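Local coordinates for protein lantibiotic dehydratase (Microbispora corallina, PDB 5EHK) that probably dehydrates serine and threonine residues of the precursor peptide of the lantibiotic NAI-107, in a reaction that depends on tRNA, at residues R408-E411 against A412-R416; L651-E654 against L655-G659; G436-A439 against G440-W443. All coordinates share one frame; numbering follows the deposited sequence.

Contact 1 (R408-E411 against A412-R416); sequences RYHE and AFLER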
loop_
_atom_site.group_PDB
_atom_site.type_symbol
_atom_site.label_atom_id
_atom_site.label_comp_id
_atom_site.label_asym_id
_atom_site.label_seq_id
_atom_site.Cartn_x
_atom_site.Cartn_y
_atom_site.Cartn_z
ATOM N N ARG A 408 -10.826 5.591 5.828
ATOM C CA ARG A 408 -9.724 5.408 6.764
ATOM C C ARG A 408 -9.794 6.422 7.919
ATOM O O ARG A 408 -9.431 6.109 9.045
ATOM C CB ARG A 408 -8.369 5.462 6.051
ATOM C CG ARG A 408 -8.134 4.326 5.033
ATOM C CD ARG A 408 -6.871 4.602 4.193
ATOM N NE ARG A 408 -5.708 4.619 5.084
ATOM C CZ ARG A 408 -5.105 3.524 5.542
ATOM N NH1 ARG A 408 -5.512 2.325 5.135
ATOM N NH2 ARG A 408 -4.090 3.628 6.385
ATOM N N TYR A 409 -10.252 7.637 7.633
ATOM C CA TYR A 409 -10.424 8.668 8.658
ATOM C C TYR A 409 -11.418 8.226 9.743
ATOM O O TYR A 409 -11.172 8.361 10.937
ATOM C CB TYR A 409 -10.939 9.923 7.988
ATOM C CG TYR A 409 -10.663 11.211 8.717
ATOM C CD1 TYR A 409 -9.384 11.710 8.807
ATOM C CD2 TYR A 409 -11.692 11.948 9.263
ATOM C CE1 TYR A 409 -9.129 12.901 9.443
ATOM C CE2 TYR A 409 -11.459 13.138 9.879
ATOM C CZ TYR A 409 -10.170 13.617 9.981
ATOM O OH TYR A 409 -9.916 14.813 10.630
ATOM N N HIS A 410 -12.540 7.682 9.300
ATOM C CA HIS A 410 -13.531 7.133 10.200
ATOM C C HIS A 410 -12.941 6.048 11.110
ATOM O O HIS A 410 -13.205 6.029 12.318
ATOM C CB HIS A 410 -14.691 6.582 9.377
ATOM C CG HIS A 410 -15.683 5.806 10.177
ATOM N ND1 HIS A 410 -16.093 4.539 9.821
ATOM C CD2 HIS A 410 -16.342 6.114 11.320
ATOM C CE1 HIS A 410 -16.958 4.098 10.718
ATOM N NE2 HIS A 410 -17.120 5.030 11.642
ATOM N N GLU A 411 -12.114 5.170 10.545
ATOM C CA GLU A 411 -11.475 4.125 11.343
ATOM C C GLU A 411 -10.534 4.771 12.344
ATOM O O GLU A 411 -10.478 4.374 13.499
ATOM C CB GLU A 411 -10.673 3.153 10.482
ATOM C CG GLU A 411 -11.467 2.175 9.635
ATOM C CD GLU A 411 -10.551 1.349 8.711
ATOM O OE1 GLU A 411 -9.656 0.649 9.249
ATOM O OE2 GLU A 411 -10.692 1.440 7.457
ATOM N N ALA A 412 -9.766 5.744 11.873
ATOM C CA ALA A 412 -8.812 6.431 12.719
ATOM C C ALA A 412 -9.560 7.053 13.902
ATOM O O ALA A 412 -9.160 6.887 15.068
ATOM C CB ALA A 412 -8.074 7.483 11.913
ATOM N N PHE A 413 -10.673 7.727 13.577
ATOM C CA PHE A 413 -11.520 8.406 14.544
ATOM C C PHE A 413 -11.994 7.408 15.619
ATOM O O PHE A 413 -11.838 7.643 16.824
ATOM C CB PHE A 413 -12.701 9.072 13.826
ATOM C CG PHE A 413 -13.466 10.039 14.677
ATOM C CD1 PHE A 413 -13.322 11.395 14.498
ATOM C CD2 PHE A 413 -14.329 9.588 15.674
ATOM C CE1 PHE A 413 -14.048 12.300 15.298
ATOM C CE2 PHE A 413 -15.044 10.473 16.480
ATOM C CZ PHE A 413 -14.900 11.827 16.301
ATOM N N LEU A 414 -12.582 6.303 15.171
ATOM C CA LEU A 414 -12.987 5.226 16.088
ATOM C C LEU A 414 -11.854 4.792 17.012
ATOM O O LEU A 414 -12.068 4.550 18.189
ATOM C CB LEU A 414 -13.479 4.007 15.303
ATOM C CG LEU A 414 -14.914 4.163 14.829
ATOM C CD1 LEU A 414 -15.356 3.000 13.958
ATOM C CD2 LEU A 414 -15.828 4.358 16.065
ATOM N N GLU A 415 -10.654 4.692 16.464
ATOM C CA GLU A 415 -9.499 4.222 17.201
ATOM C C GLU A 415 -9.096 5.210 18.304
ATOM O O GLU A 415 -8.800 4.815 19.434
ATOM C CB GLU A 415 -8.340 3.957 16.216
ATOM C CG GLU A 415 -6.983 3.646 16.830
ATOM C CD GLU A 415 -6.797 2.152 17.094
ATOM O OE1 GLU A 415 -7.821 1.454 17.319
ATOM O OE2 GLU A 415 -5.629 1.680 17.087
ATOM N N ARG A 416 -9.113 6.503 17.985
ATOM C CA ARG A 416 -8.675 7.513 18.948
ATOM C C ARG A 416 -9.746 7.981 19.929
ATOM O O ARG A 416 -9.449 8.284 21.078
ATOM C CB ARG A 416 -8.101 8.720 18.233
ATOM C CG ARG A 416 -7.928 9.900 19.132
ATOM C CD ARG A 416 -6.974 10.890 18.513
ATOM N NE ARG A 416 -6.658 11.980 19.430
ATOM C CZ ARG A 416 -5.769 12.922 19.148
ATOM N NH1 ARG A 416 -5.151 12.877 17.969
ATOM N NH2 ARG A 416 -5.522 13.909 20.010
#
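The imidazole of H410 meets the L414 side chain one helical turn further on, and the methyl CD1 comes obliquely to the NE2 and CE1 corner of the ring, with H410 NE2 to L414 CD1 3.5 Å. H410 reaches there because its CG is turned away from the backbone N (chi1 171°), which carries the ring forward along the helix. Two other rings of this stretch serve surfaces beyond it. The ring of Y409 packs on L428 and P438, and its hydroxyl hydrogen-bonds to the carbonyl of G436. F413 lies against V613 and A615 of strand 611-615, and its ring meets that of Y417 with the planes at about 50°.

Beneath the side chains runs helix 407-417, with four successive i to i+4 bonds across the junction: A412, F413, L414 and E415 give their N-H groups to the carbonyl oxygens of R408, Y409, H410 and E411 in turn. The L414 N to H410 O bond is 2.9 Å, while F413 N to Y409 O is 2.8 Å.

R408, E411 and E415 lie on the exposed side, where charged groups suit solvent. The helix is thus amphipathic: Y409, H410 and F413 make its buried face, with L414 at the margin touching A615. H410 NE2 is satisfied by the N616 carbonyl, and since a carbonyl oxygen only accepts, NE2 must carry the hydrogen of that bond.

Contact 2 (L651-E654 against L655-G659); sequences LLFE and LGLEG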
loop_
_atom_site.group_PDB
_atom_site.type_symbol
_atom_site.label_atom_id
_atom_site.label_comp_id
_atom_site.label_asym_id
_atom_site.label_seq_id
_atom_site.Cartn_x
_atom_site.Cartn_y
_atom_site.Cartn_z
ATOM N N LEU A 651 -14.679 19.050 4.560
ATOM C CA LEU A 651 -15.074 18.026 5.516
ATOM C C LEU A 651 -16.597 18.074 5.682
ATOM O O LEU A 651 -17.255 17.022 5.745
ATOM C CB LEU A 651 -14.338 18.173 6.870
ATOM C CG LEU A 651 -14.622 17.087 7.924
ATOM C CD1 LEU A 651 -14.259 15.727 7.414
ATOM C CD2 LEU A 651 -13.908 17.300 9.239
ATOM N N LEU A 652 -17.150 19.291 5.719
ATOM C CA LEU A 652 -18.586 19.460 5.852
ATOM C C LEU A 652 -19.274 18.817 4.666
ATOM O O LEU A 652 -20.258 18.077 4.809
ATOM C CB LEU A 652 -18.966 20.926 5.967
ATOM C CG LEU A 652 -18.552 21.621 7.267
ATOM C CD1 LEU A 652 -18.670 23.133 7.119
ATOM C CD2 LEU A 652 -19.348 21.082 8.499
ATOM N N PHE A 653 -18.751 19.095 3.482
ATOM C CA PHE A 653 -19.325 18.501 2.299
ATOM C C PHE A 653 -19.323 16.979 2.388
ATOM O O PHE A 653 -20.353 16.354 2.219
ATOM C CB PHE A 653 -18.597 18.966 1.052
ATOM C CG PHE A 653 -18.837 18.100 -0.128
ATOM C CD1 PHE A 653 -20.082 18.099 -0.748
ATOM C CD2 PHE A 653 -17.826 17.288 -0.629
ATOM C CE1 PHE A 653 -20.317 17.296 -1.857
ATOM C CE2 PHE A 653 -18.045 16.477 -1.730
ATOM C CZ PHE A 653 -19.296 16.486 -2.357
ATOM N N GLU A 654 -18.191 16.377 2.714
ATOM C CA GLU A 654 -18.116 14.912 2.664
ATOM C C GLU A 654 -18.921 14.262 3.784
ATOM O O GLU A 654 -19.497 13.217 3.587
ATOM C CB GLU A 654 -16.653 14.409 2.620
ATOM C CG GLU A 654 -15.880 14.959 1.393
ATOM C CD GLU A 654 -14.510 14.307 1.166
ATOM O OE1 GLU A 654 -13.901 13.842 2.161
ATOM O OE2 GLU A 654 -14.038 14.268 -0.006
ATOM N N LEU A 655 -19.012 14.912 4.938
ATOM C CA LEU A 655 -19.782 14.374 6.056
ATOM C C LEU A 655 -21.277 14.276 5.701
ATOM O O LEU A 655 -21.971 13.318 6.076
ATOM C CB LEU A 655 -19.571 15.251 7.305
ATOM C CG LEU A 655 -18.225 15.050 8.015
ATOM C CD1 LEU A 655 -17.944 16.142 9.006
ATOM C CD2 LEU A 655 -18.179 13.701 8.699
ATOM N N GLY A 656 -21.751 15.255 4.935
ATOM C CA GLY A 656 -23.126 15.263 4.511
ATOM C C GLY A 656 -23.469 14.003 3.749
ATOM O O GLY A 656 -24.613 13.547 3.815
ATOM N N LEU A 657 -22.493 13.423 3.049
ATOM C CA LEU A 657 -22.771 12.216 2.265
ATOM C C LEU A 657 -22.521 10.911 3.034
ATOM O O LEU A 657 -22.711 9.817 2.492
ATOM C CB LEU A 657 -22.013 12.239 0.941
ATOM C CG LEU A 657 -22.342 13.435 0.052
ATOM C CD1 LEU A 657 -21.372 13.521 -1.115
ATOM C CD2 LEU A 657 -23.823 13.398 -0.459
ATOM N N GLU A 658 -22.133 11.033 4.301
ATOM C CA GLU A 658 -21.952 9.858 5.146
ATOM C C GLU A 658 -23.277 9.090 5.268
ATOM O O GLU A 658 -24.364 9.678 5.196
ATOM C CB GLU A 658 -21.398 10.239 6.534
ATOM C CG GLU A 658 -19.881 10.532 6.584
ATOM C CD GLU A 658 -19.008 9.284 6.399
ATOM O OE1 GLU A 658 -19.009 8.413 7.316
ATOM O OE2 GLU A 658 -18.305 9.190 5.356
ATOM N N GLY A 659 -23.179 7.776 5.399
ATOM C CA GLY A 659 -24.342 6.940 5.579
ATOM C C GLY A 659 -25.141 6.743 4.311
ATOM O O GLY A 659 -26.149 6.050 4.319
#
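L651 and L655 form the first apolar pair, one turn apart on helix 647-656, with L651 CG lying 3.6 Å from L655 CD1. The second is F653 with L657, whose methyl CD1 comes obliquely to the far end of the ring, 3.8 Å from F653 CZ. In F653, CG stands opposite the backbone N (chi1 162°), and this swings the ring along the helix toward L657. Leucine suits these buried places: L655 also packs on L620 and L622 of strand 620-624.

Backbone bonding changes along the stretch. L655 N to L651 O (2.9 Å) and G656 N to L652 O (3.2 Å) are regular i to i+4 bonds. L657 N then turns to E654 O at 3.1 Å, an i to i+3 bond whose donor stands above the carbonyl plane, and E658 N bonds to L655 O.

Charged groups form the third class. The buried carboxylate of E654 is held by a salt bridge to R650 and a hydrogen bond to the hydroxyl of Y441, while that of E658 meets R407 and the backbone N of L620.

Such a change from four-residue to three-residue spacing is characteristic of a helix C-terminus running out through a 3-10-like turn, which the chain leaves extended at E658.

Contact 3 (G436-A439 against G440-W443); sequences GPPA and GYKW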
loop_
_atom_site.group_PDB
_atom_site.type_symbol
_atom_site.label_atom_id
_atom_site.label_comp_id
_atom_site.label_asym_id
_atom_site.label_seq_id
_atom_site.Cartn_x
_atom_site.Cartn_y
_atom_site.Cartn_z
ATOM N N GLY A 436 -5.981 15.682 12.338
ATOM C CA GLY A 436 -5.536 16.430 11.181
ATOM C C GLY A 436 -6.496 16.150 10.039
ATOM O O GLY A 436 -7.454 15.390 10.197
ATOM N N PRO A 437 -6.261 16.768 8.878
ATOM C CA PRO A 437 -7.107 16.536 7.708
ATOM C C PRO A 437 -6.891 15.135 7.157
ATOM O O PRO A 437 -5.822 14.570 7.342
ATOM C CB PRO A 437 -6.596 17.574 6.723
ATOM C CG PRO A 437 -5.194 17.753 7.090
ATOM C CD PRO A 437 -5.130 17.650 8.569
ATOM N N PRO A 438 -7.904 14.567 6.499
ATOM C CA PRO A 438 -7.780 13.207 5.967
ATOM C C PRO A 438 -6.819 13.194 4.783
ATOM O O PRO A 438 -6.623 14.239 4.141
ATOM C CB PRO A 438 -9.203 12.887 5.486
ATOM C CG PRO A 438 -10.063 13.889 6.116
ATOM C CD PRO A 438 -9.235 15.123 6.237
ATOM N N ALA A 439 -6.257 12.025 4.492
ATOM C CA ALA A 439 -5.325 11.886 3.392
ATOM C C ALA A 439 -5.882 12.551 2.143
ATOM O O ALA A 439 -7.048 12.357 1.769
ATOM C CB ALA A 439 -5.035 10.427 3.143
ATOM N N GLY A 440 -5.073 13.404 1.543
ATOM C CA GLY A 440 -5.413 13.943 0.251
ATOM C C GLY A 440 -5.961 15.341 0.302
ATOM O O GLY A 440 -6.044 15.994 -0.723
ATOM N N TYR A 441 -6.353 15.814 1.476
ATOM C CA TYR A 441 -6.904 17.157 1.543
ATOM C C TYR A 441 -5.828 18.182 1.177
ATOM O O TYR A 441 -4.693 18.096 1.633
ATOM C CB TYR A 441 -7.516 17.440 2.915
ATOM C CG TYR A 441 -8.955 16.951 3.101
ATOM C CD1 TYR A 441 -9.916 17.778 3.663
ATOM C CD2 TYR A 441 -9.344 15.656 2.739
ATOM C CE1 TYR A 441 -11.213 17.353 3.850
ATOM C CE2 TYR A 441 -10.647 15.222 2.930
ATOM C CZ TYR A 441 -11.573 16.092 3.485
ATOM O OH TYR A 441 -12.862 15.707 3.704
ATOM N N LYS A 442 -6.173 19.128 0.315
ATOM C CA LYS A 442 -5.189 20.003 -0.286
ATOM C C LYS A 442 -4.964 21.313 0.496
ATOM O O LYS A 442 -3.925 21.966 0.320
ATOM C CB LYS A 442 -5.554 20.275 -1.765
ATOM C CG LYS A 442 -5.503 19.005 -2.694
ATOM C CD LYS A 442 -6.054 19.238 -4.134
ATOM C CE LYS A 442 -4.992 19.266 -5.247
ATOM N NZ LYS A 442 -4.541 17.907 -5.723
ATOM N N TRP A 443 -5.896 21.695 1.374
ATOM C CA TRP A 443 -5.891 23.078 1.895
ATOM C C TRP A 443 -6.155 23.248 3.391
ATOM O O TRP A 443 -7.291 23.492 3.796
ATOM C CB TRP A 443 -6.879 23.954 1.090
ATOM C CG TRP A 443 -6.593 23.897 -0.392
ATOM C CD1 TRP A 443 -7.281 23.174 -1.354
ATOM C CD2 TRP A 443 -5.511 24.540 -1.081
ATOM N NE1 TRP A 443 -6.691 23.355 -2.592
ATOM C CE2 TRP A 443 -5.608 24.187 -2.448
ATOM C CE3 TRP A 443 -4.478 25.390 -0.680
ATOM C CZ2 TRP A 443 -4.708 24.656 -3.398
ATOM C CZ3 TRP A 443 -3.595 25.856 -1.628
ATOM C CH2 TRP A 443 -3.713 25.486 -2.968
#
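P438 lies over one face of the Y441 ring, with its CD 3.4 Å from the ring centroid and only 6° off the ring normal. This is a CH-pi contact: the CD hydrogens of proline, next to the electron-withdrawing amide nitrogen, are slightly polarised and suit the pi cloud. P438 CG sits toward the hydroxyl side of the same face, 3.5 Å from Y441 CE2. At the other end of the side chain, P437 CB meets Y441 CB at 3.9 Å. The carbonyl oxygen of A439 lies at the ring edge on the CD2 side, near the ring plane. With chi1 at -84°, CG of Y441 stands beside its own backbone N, and the ring is folded back over P438.

What brings the two residues together is the backbone between them. Y441 N donates to P438 O at 3.1 Å, a bond that closes the turn. A439 takes the second position with polyproline-like angles, and G440 follows with positive phi, a conformation in which a side chain would press on the A439 carbonyl oxygen. The phi restricted by the rings of P437 and P438, with psi near 155°, gives a polyproline-II-like approach to the turn.

Further out, S446 OG bonds to the carbonyl of P437, and L406 packs on both P438 and Y441. R650, from the same helix as E654, the partner of the tyrosine hydroxyl, makes a cation-pi contact with the ring.

The arrangement is a type II beta turn with glycine at its third position and its first and last residues, proline and tyrosine, in CH-pi contact, in the long loop between strand 423-424 and helix 460-471.

Contact 3 is the bridge of the three. It meets contact 1 through Y409, whose OH lies 2.6 Å from G436 O and whose CD1 packs 3.5 Å from P438 CG, and contact 2 through E654, whose OE1 comes 2.6 Å from Y441 OH. Proline P438 is therefore shared by two tyrosines, Y409 and Y441. Contacts 1 and 2 do not touch directly: their centres are 15 Å apart and their nearest atoms about 5 Å. Helix 407-417 and helix 647-656 nevertheless both rest on L620 of strand 620-624, and the loop between strand 423-424 and helix 460-471 reaches each of them.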